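PDB 3KH1: predicted metal-dependent phosphohydrolase from Magnetospirillum magnetotacticum MS-1, which probably acts as a metal-dependent phosphohydrolase of the HD-domain family, possibly with 5'-deoxynucleotidase activity. Local coordinates for residues M14-E19 with G109-D114; I26-L31 with L143-H148; E61-G66 with E130-R135. All blocks are in the same frame, centred on the assembly; numbering follows the deposited sequence.

Contact 1 of 3, residues M14-E19 with G109-D114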
loop_
_atom_site.group_PDB
_atom_site.type_symbol
_atom_site.label_atom_id
_atom_site.label_comp_id
_atom_site.label_asym_id
_atom_site.label_seq_id
_atom_site.Cartn_x
_atom_site.Cartn_y
_atom_site.Cartn_z
HETATM N N MSE A 14 -1.184 5.556 -16.897
HETATM C CA MSE A 14 -1.826 6.518 -16.000
HETATM C C MSE A 14 -3.297 6.204 -15.811
HETATM O O MSE A 14 -3.818 6.371 -14.702
HETATM C CB MSE A 14 -1.684 7.955 -16.511
HETATM C CG MSE A 14 -0.269 8.436 -16.559
HETATM SE SE MSE A 14 0.689 8.250 -14.866
HETATM C CE MSE A 14 2.194 9.287 -15.354
ATOM N N SER A 15 -3.965 5.688 -16.858
ATOM C CA SER A 15 -5.371 5.327 -16.733
ATOM C C SER A 15 -5.569 4.220 -15.669
ATOM O O SER A 15 -6.517 4.276 -14.880
ATOM C CB SER A 15 -5.944 4.926 -18.073
ATOM O OG SER A 15 -5.644 3.586 -18.459
ATOM N N PHE A 16 -4.615 3.285 -15.592
ATOM C CA PHE A 16 -4.649 2.248 -14.572
ATOM C C PHE A 16 -4.389 2.839 -13.189
ATOM O O PHE A 16 -5.119 2.549 -12.245
ATOM C CB PHE A 16 -3.617 1.171 -14.907
ATOM C CG PHE A 16 -3.643 -0.024 -13.989
ATOM C CD1 PHE A 16 -4.565 -1.030 -14.149
ATOM C CD2 PHE A 16 -2.698 -0.145 -12.996
ATOM C CE1 PHE A 16 -4.565 -2.127 -13.333
ATOM C CE2 PHE A 16 -2.717 -1.260 -12.154
ATOM C CZ PHE A 16 -3.638 -2.250 -12.365
ATOM N N VAL A 17 -3.373 3.705 -13.080
ATOM C CA VAL A 17 -3.041 4.401 -11.835
ATOM C C VAL A 17 -4.270 5.111 -11.275
ATOM O O VAL A 17 -4.550 5.039 -10.045
ATOM C CB VAL A 17 -1.819 5.316 -11.964
ATOM C CG1 VAL A 17 -1.627 6.170 -10.688
ATOM C CG2 VAL A 17 -0.519 4.489 -12.281
ATOM N N VAL A 18 -4.992 5.824 -12.127
ATOM C CA VAL A 18 -6.178 6.542 -11.688
ATOM C C VAL A 18 -7.309 5.590 -11.273
ATOM O O VAL A 18 -7.981 5.808 -10.258
ATOM C CB VAL A 18 -6.621 7.570 -12.772
ATOM C CG1 VAL A 18 -8.014 8.142 -12.472
ATOM C CG2 VAL A 18 -5.520 8.673 -12.897
ATOM N N GLU A 19 -7.551 4.559 -12.081
ATOM C CA GLU A 19 -8.632 3.604 -11.840
ATOM C C GLU A 19 -8.507 2.897 -10.492
ATOM O O GLU A 19 -9.491 2.722 -9.772
ATOM C CB GLU A 19 -8.666 2.580 -12.945
ATOM C CG GLU A 19 -9.822 1.561 -12.798
ATOM C CD GLU A 19 -11.254 2.099 -13.025
ATOM O OE1 GLU A 19 -11.456 3.264 -13.429
ATOM O OE2 GLU A 19 -12.218 1.310 -12.856
ATOM N N GLY A 109 -6.390 -4.948 -18.187
ATOM C CA GLY A 109 -6.495 -4.629 -19.604
ATOM C C GLY A 109 -6.345 -3.142 -19.871
ATOM O O GLY A 109 -6.158 -2.757 -21.019
ATOM N N LEU A 110 -6.462 -2.290 -18.849
ATOM C CA LEU A 110 -6.150 -0.861 -18.997
ATOM C C LEU A 110 -4.654 -0.618 -19.286
ATOM O O LEU A 110 -4.278 0.379 -19.885
ATOM C CB LEU A 110 -6.569 -0.083 -17.751
ATOM C CG LEU A 110 -8.083 0.001 -17.467
ATOM C CD1 LEU A 110 -8.325 0.649 -16.095
ATOM C CD2 LEU A 110 -8.839 0.746 -18.593
ATOM N N LEU A 111 -3.801 -1.503 -18.794
ATOM C CA LEU A 111 -2.358 -1.340 -18.952
ATOM C C LEU A 111 -1.940 -1.603 -20.397
ATOM O O LEU A 111 -2.675 -2.250 -21.150
ATOM C CB LEU A 111 -1.615 -2.300 -18.015
ATOM C CG LEU A 111 -1.716 -1.955 -16.528
ATOM C CD1 LEU A 111 -1.360 -3.192 -15.691
ATOM C CD2 LEU A 111 -0.849 -0.726 -16.219
ATOM N N PRO A 112 -0.741 -1.128 -20.773
ATOM C CA PRO A 112 -0.201 -1.585 -22.043
ATOM C C PRO A 112 -0.131 -3.122 -22.081
ATOM O O PRO A 112 -0.011 -3.744 -21.030
ATOM C CB PRO A 112 1.206 -0.995 -22.095
ATOM C CG PRO A 112 1.325 -0.109 -20.967
ATOM C CD PRO A 112 0.201 -0.288 -20.023
ATOM N N PRO A 113 -0.205 -3.733 -23.274
ATOM C CA PRO A 113 -0.269 -5.199 -23.340
ATOM C C PRO A 113 0.788 -5.979 -22.558
ATOM O O PRO A 113 0.448 -7.014 -21.986
ATOM C CB PRO A 113 -0.145 -5.486 -24.837
ATOM C CG PRO A 113 -0.782 -4.293 -25.456
ATOM C CD PRO A 113 -0.430 -3.117 -24.595
ATOM N N ASP A 114 2.047 -5.537 -22.567
ATOM C CA ASP A 114 3.099 -6.243 -21.851
ATOM C C ASP A 114 2.805 -6.279 -20.334
ATOM O O ASP A 114 2.873 -7.320 -19.697
ATOM C CB ASP A 114 4.498 -5.682 -22.161
ATOM C CG ASP A 114 4.684 -4.237 -21.700
ATOM O OD1 ASP A 114 3.753 -3.436 -21.779
ATOM O OD2 ASP A 114 5.788 -3.876 -21.266
HETATM O O HOH W 1 -5.966 2.024 -21.305
#
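Phe16 and Leu111 carry this contact, their side chains crossing obliquely with the isobutyl group of the leucine spread over one face of the aromatic ring. Leu111 CG sits 4.0 Å from the centroid of the Phe16 ring, 21° off the ring normal, a CH-pi approach that is displaced toward the rim. Its two methyls divide the surface between them: Leu111 CD2 packs at the base, 3.6 Å from Phe16 CB, while Leu111 CD1 reaches over the outer part, 4.1 Å from Phe16 CZ. Phe16 CG stands anti to the backbone N (chi1 -175°), which directs the side chain at the link. Near the plane of the ring, at its edge, comes Leu110 CB, 4.2 Å from Phe16 CD1, and the two consecutive leucines thus address different sides of one aromatic group. This is packing of a helix against an interhelical turn: helix 8-19 rests on the link between helices 96-108 and 113-128 of the HD domain, with Phe108 also touching Phe16 and Pro112 at the N-cap of the second helix. An alanine in place of Phe16 would probably strip Leu111 of the ring face it covers, keeping only the contacts at CB, and open a gap beside Leu110. One turn on, Glu19 meets Leu110 at about a right angle, its CB lying 3.7 Å from Leu110 CD1; CB and CG of Glu19 do the touching, while OE2 is salt-bridged to Lys22 and Arg106. Beside Ser15, a water bridges the segments: it donates to Leu110 O at 2.8 Å and to Ser15 OG at 3.3 Å, joining the loop carbonyl to a hydroxyl that is also hydrogen-bonded to Ala12 O.

Contact 2 of 3, residues I26-L31 with L143-H148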
loop_
_atom_site.group_PDB
_atom_site.type_symbol
_atom_site.label_atom_id
_atom_site.label_comp_id
_atom_site.label_asym_id
_atom_site.label_seq_id
_atom_site.Cartn_x
_atom_site.Cartn_y
_atom_site.Cartn_z
ATOM N N ILE A 26 -13.161 -0.771 -1.259
ATOM C CA ILE A 26 -13.544 -2.193 -1.088
ATOM C C ILE A 26 -13.222 -2.596 0.335
ATOM O O ILE A 26 -12.050 -2.565 0.779
ATOM C CB ILE A 26 -12.836 -3.103 -2.078
ATOM C CG1 ILE A 26 -13.041 -2.652 -3.526
ATOM C CG2 ILE A 26 -13.295 -4.580 -1.884
ATOM C CD1 ILE A 26 -14.501 -2.622 -3.983
ATOM N N LEU A 27 -14.240 -2.954 1.088
ATOM C CA LEU A 27 -14.103 -3.248 2.534
ATOM C C LEU A 27 -14.046 -4.736 2.867
ATOM O O LEU A 27 -14.761 -5.563 2.299
ATOM C CB LEU A 27 -15.250 -2.614 3.314
ATOM C CG LEU A 27 -15.322 -1.084 3.103
ATOM C CD1 LEU A 27 -16.432 -0.421 3.830
ATOM C CD2 LEU A 27 -13.947 -0.407 3.420
ATOM N N ARG A 28 -13.175 -5.053 3.791
ATOM C CA ARG A 28 -12.982 -6.386 4.327
ATOM C C ARG A 28 -13.774 -6.543 5.626
ATOM O O ARG A 28 -14.321 -5.575 6.163
ATOM C CB ARG A 28 -11.495 -6.579 4.626
ATOM C CG ARG A 28 -10.647 -6.564 3.385
ATOM C CD ARG A 28 -9.169 -6.429 3.623
ATOM N NE ARG A 28 -8.692 -7.356 4.611
ATOM C CZ ARG A 28 -8.369 -8.616 4.483
ATOM N NH1 ARG A 28 -8.276 -9.149 3.289
ATOM N NH2 ARG A 28 -7.995 -9.311 5.584
ATOM N N GLN A 29 -13.787 -7.752 6.188
ATOM C CA GLN A 29 -14.368 -7.957 7.532
ATOM C C GLN A 29 -13.378 -7.765 8.679
ATOM O O GLN A 29 -13.797 -7.573 9.831
ATOM C CB GLN A 29 -14.992 -9.350 7.640
ATOM C CG GLN A 29 -16.197 -9.483 6.777
ATOM C CD GLN A 29 -17.263 -8.474 7.166
ATOM O OE1 GLN A 29 -17.755 -8.488 8.308
ATOM N NE2 GLN A 29 -17.632 -7.591 6.222
ATOM N N THR A 30 -12.088 -7.777 8.393
ATOM C CA THR A 30 -11.049 -7.443 9.346
ATOM C C THR A 30 -11.264 -6.051 9.849
ATOM O O THR A 30 -11.521 -5.172 9.082
ATOM C CB THR A 30 -9.664 -7.529 8.641
ATOM O OG1 THR A 30 -9.505 -8.824 7.992
ATOM C CG2 THR A 30 -8.536 -7.187 9.598
ATOM N N LEU A 31 -11.177 -5.874 11.156
ATOM C CA LEU A 31 -11.235 -4.548 11.764
ATOM C C LEU A 31 -9.848 -3.990 11.954
ATOM O O LEU A 31 -8.894 -4.721 12.156
ATOM C CB LEU A 31 -11.956 -4.576 13.110
ATOM C CG LEU A 31 -13.364 -5.177 13.130
ATOM C CD1 LEU A 31 -13.955 -5.126 14.560
ATOM C CD2 LEU A 31 -14.263 -4.461 12.149
ATOM N N LEU A 143 -1.445 -14.176 7.855
ATOM C CA LEU A 143 -1.031 -13.847 9.234
ATOM C C LEU A 143 -1.683 -12.584 9.730
ATOM O O LEU A 143 -2.106 -12.485 10.888
ATOM C CB LEU A 143 0.473 -13.663 9.235
ATOM C CG LEU A 143 1.132 -13.221 10.549
ATOM C CD1 LEU A 143 0.850 -14.214 11.701
ATOM C CD2 LEU A 143 2.651 -13.021 10.394
ATOM N N GLN A 144 -1.724 -11.579 8.866
ATOM C CA GLN A 144 -2.175 -10.270 9.313
ATOM C C GLN A 144 -3.589 -10.246 9.943
ATOM O O GLN A 144 -3.780 -9.593 10.993
ATOM C CB GLN A 144 -1.982 -9.223 8.219
ATOM C CG GLN A 144 -2.344 -7.770 8.581
ATOM C CD GLN A 144 -3.736 -7.374 8.192
ATOM O OE1 GLN A 144 -4.593 -8.211 7.844
ATOM N NE2 GLN A 144 -3.960 -6.039 8.155
ATOM N N PRO A 145 -4.575 -10.944 9.363
ATOM C CA PRO A 145 -5.888 -10.924 9.993
ATOM C C PRO A 145 -5.892 -11.579 11.371
ATOM O O PRO A 145 -6.729 -11.246 12.206
ATOM C CB PRO A 145 -6.814 -11.635 9.001
ATOM C CG PRO A 145 -6.057 -11.626 7.768
ATOM C CD PRO A 145 -4.626 -11.520 8.008
ATOM N N LEU A 146 -5.031 -12.561 11.579
ATOM C CA LEU A 146 -4.876 -13.177 12.907
ATOM C C LEU A 146 -4.379 -12.168 13.926
ATOM O O LEU A 146 -4.900 -12.058 15.053
ATOM C CB LEU A 146 -3.966 -14.396 12.857
ATOM C CG LEU A 146 -4.359 -15.495 11.882
ATOM C CD1 LEU A 146 -3.317 -16.646 11.936
ATOM C CD2 LEU A 146 -5.761 -16.008 12.085
ATOM N N LEU A 147 -3.379 -11.392 13.510
ATOM C CA LEU A 147 -2.893 -10.289 14.338
ATOM C C LEU A 147 -4.010 -9.353 14.713
ATOM O O LEU A 147 -4.141 -8.941 15.882
ATOM C CB LEU A 147 -1.781 -9.520 13.623
ATOM C CG LEU A 147 -0.490 -10.266 13.239
ATOM C CD1 LEU A 147 0.479 -9.350 12.495
ATOM C CD2 LEU A 147 0.214 -10.830 14.425
ATOM N N HIS A 148 -4.826 -9.002 13.736
ATOM C CA HIS A 148 -5.912 -8.034 14.004
ATOM C C HIS A 148 -7.016 -8.621 14.867
ATOM O O HIS A 148 -7.479 -7.953 15.795
ATOM C CB HIS A 148 -6.478 -7.506 12.699
ATOM C CG HIS A 148 -5.652 -6.411 12.103
ATOM N ND1 HIS A 148 -6.187 -5.205 11.777
ATOM C CD2 HIS A 148 -4.319 -6.331 11.815
ATOM C CE1 HIS A 148 -5.221 -4.413 11.341
ATOM N NE2 HIS A 148 -4.072 -5.061 11.360
#
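His148 turns its CG anti to its own carbonyl carbon (chi1 -81°), and Thr30 sends CG2 anti to its backbone N; these settings point the histidine side chain at the strand and the threonine methyl at the histidine, Thr30 CG2 lying 3.7 Å from His148 CB with the two side chains at about a right angle. The ring nitrogen His148 ND1 donates to Leu31 O at 2.8 Å, in a nearly straight bond of 171° at the hydrogen. The acceptor lies in the plane of the imidazole, 1° out of it, which would restrain the ring's rotation about CB-CG. The other branch, Thr30 OG1, faces Pro145 CB at 4.0 Å and receives a weak hydrogen bond from Arg28 NH2. That same nitrogen reaches Pro145 CG, 3.7 Å away, at the edge of the guanidinium. A bound calcium ion lies about 3 Å from the side chain of Thr30, which places the contact beside a metal site of the helical HD-domain fold. Glu39 of strand 38-40 forms a salt bridge with Arg28 NE and accepts a hydrogen bond from Gln144 NE2. The short strands 27-28 and 30-31, bonded through their backbones to Glu39, thus lie against helix 132-151 at its kink by Pro145, with His47 of helix 41-54 meeting the His148 ring and Asp21 of the second subunit packing on His148.

Contact 3 of 3, residues E61-G66 with E130-R135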
loop_
_atom_site.group_PDB
_atom_site.type_symbol
_atom_site.label_atom_id
_atom_site.label_comp_id
_atom_site.label_asym_id
_atom_site.label_seq_id
_atom_site.Cartn_x
_atom_site.Cartn_y
_atom_site.Cartn_z
ATOM N N GLU A 61 15.203 -18.700 1.008
ATOM C CA GLU A 61 16.275 -18.033 0.231
ATOM C C GLU A 61 15.854 -17.649 -1.202
ATOM O O GLU A 61 16.281 -16.590 -1.730
ATOM C CB GLU A 61 17.557 -18.899 0.219
ATOM N N ALA A 62 15.020 -18.490 -1.814
ATOM C CA ALA A 62 14.644 -18.318 -3.204
ATOM C C ALA A 62 13.639 -17.150 -3.361
ATOM O O ALA A 62 13.432 -16.697 -4.515
ATOM C CB ALA A 62 14.047 -19.659 -3.828
ATOM N N VAL A 63 13.067 -16.599 -2.279
ATOM C CA VAL A 63 12.090 -15.516 -2.440
ATOM C C VAL A 63 12.745 -14.177 -2.846
ATOM O O VAL A 63 13.795 -13.802 -2.313
ATOM C CB VAL A 63 11.227 -15.376 -1.194
ATOM C CG1 VAL A 63 10.410 -14.119 -1.240
ATOM C CG2 VAL A 63 10.294 -16.592 -1.078
ATOM N N GLN A 64 12.127 -13.468 -3.812
ATOM C CA GLN A 64 12.542 -12.126 -4.172
ATOM C C GLN A 64 11.571 -11.185 -3.471
ATOM O O GLN A 64 10.399 -11.069 -3.841
ATOM C CB GLN A 64 12.473 -11.935 -5.680
ATOM C CG GLN A 64 13.509 -12.755 -6.452
ATOM C CD GLN A 64 13.669 -12.233 -7.856
ATOM O OE1 GLN A 64 14.388 -11.248 -8.088
ATOM N NE2 GLN A 64 12.919 -12.804 -8.793
ATOM N N ILE A 65 12.040 -10.554 -2.402
ATOM C CA ILE A 65 11.156 -9.802 -1.529
ATOM C C ILE A 65 10.487 -8.612 -2.245
ATOM O O ILE A 65 9.343 -8.315 -1.984
ATOM C CB ILE A 65 11.899 -9.362 -0.242
ATOM C CG1 ILE A 65 12.238 -10.596 0.629
ATOM C CG2 ILE A 65 11.143 -8.245 0.509
ATOM C CD1 ILE A 65 11.029 -11.266 1.280
ATOM N N GLY A 66 11.186 -7.925 -3.134
ATOM C CA GLY A 66 10.585 -6.838 -3.882
ATOM C C GLY A 66 9.456 -7.312 -4.781
ATOM O O GLY A 66 8.456 -6.622 -4.978
ATOM N N GLU A 130 1.653 -21.493 -5.393
ATOM C CA GLU A 130 2.560 -22.581 -5.706
ATOM C C GLU A 130 4.020 -22.123 -5.582
ATOM O O GLU A 130 4.861 -22.828 -4.974
ATOM C CB GLU A 130 2.265 -23.141 -7.102
ATOM C CG GLU A 130 0.912 -23.874 -7.203
ATOM C CD GLU A 130 0.582 -24.321 -8.617
ATOM O OE1 GLU A 130 1.530 -24.599 -9.378
ATOM O OE2 GLU A 130 -0.624 -24.389 -8.964
ATOM N N THR A 131 4.348 -20.964 -6.152
ATOM C CA THR A 131 5.754 -20.567 -6.235
ATOM C C THR A 131 6.265 -20.086 -4.866
ATOM O O THR A 131 5.500 -19.830 -3.948
ATOM C CB THR A 131 5.953 -19.430 -7.262
ATOM O OG1 THR A 131 5.237 -18.274 -6.794
ATOM C CG2 THR A 131 5.449 -19.816 -8.680
ATOM N N ALA A 132 7.578 -19.977 -4.724
ATOM C CA ALA A 132 8.168 -19.492 -3.479
ATOM C C ALA A 132 7.640 -18.110 -3.139
ATOM O O ALA A 132 7.258 -17.856 -1.992
ATOM C CB ALA A 132 9.744 -19.501 -3.548
ATOM N N ASP A 133 7.646 -17.197 -4.107
ATOM C CA ASP A 133 7.151 -15.868 -3.852
ATOM C C ASP A 133 5.677 -15.881 -3.415
ATOM O O ASP A 133 5.282 -15.147 -2.509
ATOM C CB ASP A 133 7.319 -14.972 -5.094
ATOM C CG ASP A 133 8.778 -14.558 -5.352
ATOM O OD1 ASP A 133 9.685 -14.763 -4.509
ATOM O OD2 ASP A 133 8.944 -14.014 -6.466
ATOM N N ALA A 134 4.844 -16.657 -4.109
ATOM C CA ALA A 134 3.427 -16.698 -3.801
ATOM C C ALA A 134 3.170 -17.290 -2.420
ATOM O O ALA A 134 2.257 -16.829 -1.737
ATOM C CB ALA A 134 2.642 -17.470 -4.905
ATOM N N ARG A 135 3.935 -18.295 -2.008
ATOM C CA ARG A 135 3.762 -18.876 -0.702
ATOM C C ARG A 135 4.104 -17.892 0.412
ATOM O O ARG A 135 3.398 -17.821 1.425
ATOM C CB ARG A 135 4.549 -20.175 -0.503
ATOM C CG ARG A 135 3.930 -21.351 -1.241
ATOM C CD ARG A 135 4.636 -22.655 -0.973
ATOM N NE ARG A 135 5.662 -22.853 -1.957
ATOM C CZ ARG A 135 6.966 -22.723 -1.768
ATOM N NH1 ARG A 135 7.480 -22.329 -0.592
ATOM N NH2 ARG A 135 7.772 -22.962 -2.801
HETATM O O HOH W 2 11.067 -14.840 -7.849
#
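The carboxylate of Asp133 is the flat group that joins the two segments: Gln64 N donates to Asp133 OD1 at 2.9 Å, with 157° at the hydrogen, on the syn side and 21° out of the carboxylate plane. Asp133 OD1 also lies 3.3 Å from Val63 CA. The second oxygen, Asp133 OD2, forms a salt bridge with Arg67 and accepts from a water that in turn accepts from Gln64 NE2, so the carboxylate is held at both oxygens. A second flat group, the guanidinium of Arg135, makes its hydrogen bond within its own segment, with a long, weak ion pair to Asp60. Thr131 O and Ala132 CA lie over one of its faces, toward the rim, while Arg135 NE donates to Glu130 O at 3.1 Å from above the carbonyl plane. Beside the polar bond, Ala62 CB touches Ala132 CB at 4.3 Å; the methyl contacts of Val63 with Ala132 are less certain because Val63 has two conformers. Two helix starts meet here. Gln64 is the N-cap of helix 65-74, where the negative charge of Asp133 would probably suit the positive end of the helix. Thr131 caps helix 132-151, its OG1 accepting from Ala134 N at 3.2 Å and also hydrogen-bonded to Glu125. The contact therefore sits at the protein surface where the N termini of these two helices come together; Val68 of helix 65-74 touches Val63 and Asp133, and Phe136 of helix 132-151 touches Val63.

In the fold
From the N terminus, helix 8-19 enters contact 1, and the chain comes back to it only after helix 96-108, closing a loop of 89 residues. Contact 2 opens at the short strands 27-28 and 30-31 and closes on helix 132-151. Contact 3, running from the start of helix 65-74 to the start of helix 132-151, therefore falls wholly within the span of contact 2. Contact 1 crosses both, since it begins before the others and its second segment falls between their two. Helix 132-151 serves contacts 2 and 3, whose centres are 23 Å apart, while contacts 1 and 2 both touch the second subunit.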